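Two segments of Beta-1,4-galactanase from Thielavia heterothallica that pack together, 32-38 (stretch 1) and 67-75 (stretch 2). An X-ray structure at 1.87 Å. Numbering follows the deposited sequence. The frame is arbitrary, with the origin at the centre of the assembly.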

# COMPACT_ATOMS: atom_id res chain seq x y z
N LEU A 32 15.16 10.55 -6.81
CA LEU A 32 13.73 10.56 -6.50
C LEU A 32 13.44 10.66 -5.00
O LEU A 32 12.59 11.44 -4.58
CB LEU A 32 13.05 9.31 -7.09
CG LEU A 32 11.54 9.22 -6.87
CD1 LEU A 32 10.87 10.46 -7.43
CD2 LEU A 32 10.99 7.96 -7.55
N GLU A 33 14.15 9.87 -4.19
CA GLU A 33 13.92 9.89 -2.75
C GLU A 33 14.11 11.29 -2.16
O GLU A 33 13.38 11.68 -1.24
CB GLU A 33 14.83 8.88 -2.02
CG GLU A 33 16.33 9.12 -2.21
CD GLU A 33 16.90 8.34 -3.38
OE1 GLU A 33 16.23 8.24 -4.43
OE2 GLU A 33 18.04 7.83 -3.26
N ASN A 34 15.07 12.04 -2.68
CA ASN A 34 15.31 13.39 -2.18
C ASN A 34 14.22 14.35 -2.66
O ASN A 34 13.85 15.28 -1.95
CB ASN A 34 16.69 13.88 -2.63
CG ASN A 34 17.81 12.99 -2.12
OD1 ASN A 34 17.88 12.68 -0.93
ND2 ASN A 34 18.69 12.56 -3.01
N ILE A 35 13.72 14.12 -3.86
CA ILE A 35 12.64 14.95 -4.39
C ILE A 35 11.41 14.72 -3.52
O ILE A 35 10.74 15.67 -3.11
CB ILE A 35 12.31 14.56 -5.85
CG1 ILE A 35 13.50 14.89 -6.76
CG2 ILE A 35 11.06 15.31 -6.32
CD1 ILE A 35 13.32 14.44 -8.20
N LEU A 36 11.12 13.45 -3.23
CA LEU A 36 9.96 13.12 -2.39
C LEU A 36 10.09 13.75 -1.01
O LEU A 36 9.14 14.37 -0.51
CB LEU A 36 9.83 11.60 -2.25
CG LEU A 36 9.53 10.83 -3.54
CD1 LEU A 36 9.62 9.33 -3.27
CD2 LEU A 36 8.14 11.21 -4.06
N ALA A 37 11.26 13.61 -0.40
CA ALA A 37 11.49 14.18 0.93
C ALA A 37 11.32 15.70 0.92
O ALA A 37 10.74 16.27 1.83
CB ALA A 37 12.90 13.81 1.41
N ALA A 38 11.83 16.34 -0.13
CA ALA A 38 11.74 17.79 -0.24
C ALA A 38 10.30 18.26 -0.37
O ALA A 38 9.98 19.40 -0.01
CB ALA A 38 12.55 18.28 -1.44
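Stretch 2 67-75: KRAKAAGLG

The most unusual feature of this contact is a two-pronged salt bridge, made by one carboxylate and one guanidinium and accompanied by a water that ties the same acid to the arginine's own backbone carbonyl. Arg 68 NH2 donates to Glu 33 OE1 at 2.9 Å with an N-H...O angle of 158°, and Arg 68 NE donates to Glu 33 OE2 at 3.0 Å with an angle of 167°. Both angles are close to linear, and Glu 33 OE1 lies at the edge of the guanidinium, near its plane, as expected where the N-H groups, and not the flat face, meet the acid. Water 1 donates to Glu 33 OE2 at 2.7 Å and to Arg 68 O at 2.6 Å, so the carboxylate is linked to both the side chain and the carbonyl of the same arginine.

The side-chain torsions are consistent with this arrangement. Glu 33 has chi1 in p and chi2 at -92°, between wells; Arg 68 runs m, t, p, with chi4 at -179°. For both residues the CA-to-CB bond points toward the other stretch. Arg 68 NH1 and NH2 are also hydrogen-bonded elsewhere in the structure.

Stretch 1 is helical throughout, with Leu 36 N to Leu 32 O at 2.8 Å, Ala 37 N to Glu 33 O at 3.0 Å and Ala 38 N to Asn 34 O at 2.9 Å. Stretch 2 enters as the last part of a helix that begins earlier in the chain, then turns out of it. Gly 73 is the first residue to leave helical torsions, with phi/psi of 80/20. Gly 73 N to Lys 70 O and Leu 74 N to Ala 69 O, both 2.9 Å, reach back into the last turn and define a Schellman motif. Positive phi by itself favours glycine. Leu 74 then adopts extended torsions of -101/138, which carry the chain away from the helical path.

The backbone register places Glu 33 CA 5.9 Å from Ala 69 CA and Asn 34 CA 5.8 Å from Ala 72 CA. Both segments therefore advance in the same sense at these closest points.

Beyond the ion pair the contacts mix carbon with oxygen; Ala 37 CB and Leu 74 CD2, 4.0 Å apart, are the apolar pair between side chains. Ala 72 CB approaches Glu 33 CG at 3.7 Å and Asn 34 OD1 at 3.8 Å, so this small side chain meets the aliphatic part of the acid as well as the amide. The CA-to-CB bond of Asn 34 points sideways, yet the end of its side chain comes nearer. Farther along the helix, Ala 37 CB lies 3.8 Å from Ala 72 O. Leu 74 also reaches back to the first turn: its CD1 is 3.7 Å from Glu 33 O and 4.2 Å from Glu 33 CB. In all, 326 Å² is buried, summed over both sides.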

# COMPACT_ATOMS: atom_id res chain seq x y z
N LYS A 67 17.40 1.24 1.65
CA LYS A 67 18.61 1.91 2.14
C LYS A 67 18.63 3.34 1.62
O LYS A 67 19.01 4.26 2.34
CB LYS A 67 19.87 1.17 1.68
CG LYS A 67 20.14 -0.13 2.42
CD LYS A 67 21.30 -0.85 1.77
CE LYS A 67 21.67 -2.11 2.53
NZ LYS A 67 22.75 -2.87 1.84
N ARG A 68 18.22 3.53 0.37
CA ARG A 68 18.20 4.85 -0.24
C ARG A 68 17.16 5.72 0.45
O ARG A 68 17.39 6.91 0.69
CB ARG A 68 17.90 4.75 -1.74
CG ARG A 68 19.09 4.29 -2.57
CD ARG A 68 18.69 4.01 -4.01
NE ARG A 68 18.05 5.16 -4.64
CZ ARG A 68 17.60 5.17 -5.90
NH1 ARG A 68 17.72 4.09 -6.66
NH2 ARG A 68 17.03 6.26 -6.38
N ALA A 69 16.01 5.13 0.76
CA ALA A 69 14.94 5.87 1.43
C ALA A 69 15.44 6.31 2.80
O ALA A 69 15.26 7.47 3.20
CB ALA A 69 13.69 4.98 1.58
N LYS A 70 16.05 5.38 3.52
CA LYS A 70 16.60 5.65 4.84
C LYS A 70 17.60 6.82 4.80
O LYS A 70 17.58 7.69 5.66
CB LYS A 70 17.28 4.39 5.39
CG LYS A 70 17.94 4.56 6.75
CD LYS A 70 18.63 3.26 7.17
CE LYS A 70 19.30 3.40 8.53
NZ LYS A 70 20.06 2.18 8.89
N ALA A 71 18.46 6.82 3.78
CA ALA A 71 19.46 7.87 3.63
C ALA A 71 18.81 9.23 3.35
O ALA A 71 19.42 10.28 3.57
CB ALA A 71 20.43 7.51 2.52
N ALA A 72 17.58 9.21 2.85
CA ALA A 72 16.86 10.45 2.56
C ALA A 72 15.98 10.84 3.75
O ALA A 72 15.24 11.82 3.68
CB ALA A 72 16.02 10.28 1.31
N GLY A 73 16.07 10.08 4.83
CA GLY A 73 15.29 10.37 6.02
C GLY A 73 13.84 9.91 5.94
O GLY A 73 12.99 10.38 6.69
N LEU A 74 13.58 8.97 5.04
CA LEU A 74 12.22 8.45 4.85
C LEU A 74 11.99 7.11 5.53
O LEU A 74 12.85 6.23 5.49
CB LEU A 74 11.93 8.30 3.35
CG LEU A 74 12.07 9.54 2.46
CD1 LEU A 74 11.91 9.15 0.99
CD2 LEU A 74 11.03 10.57 2.86
N GLY A 75 10.83 6.96 6.15
CA GLY A 75 10.50 5.69 6.79
C GLY A 75 10.10 4.72 5.70
O GLY A 75 9.78 5.14 4.58
O HOH W 1 19.21 7.94 -0.88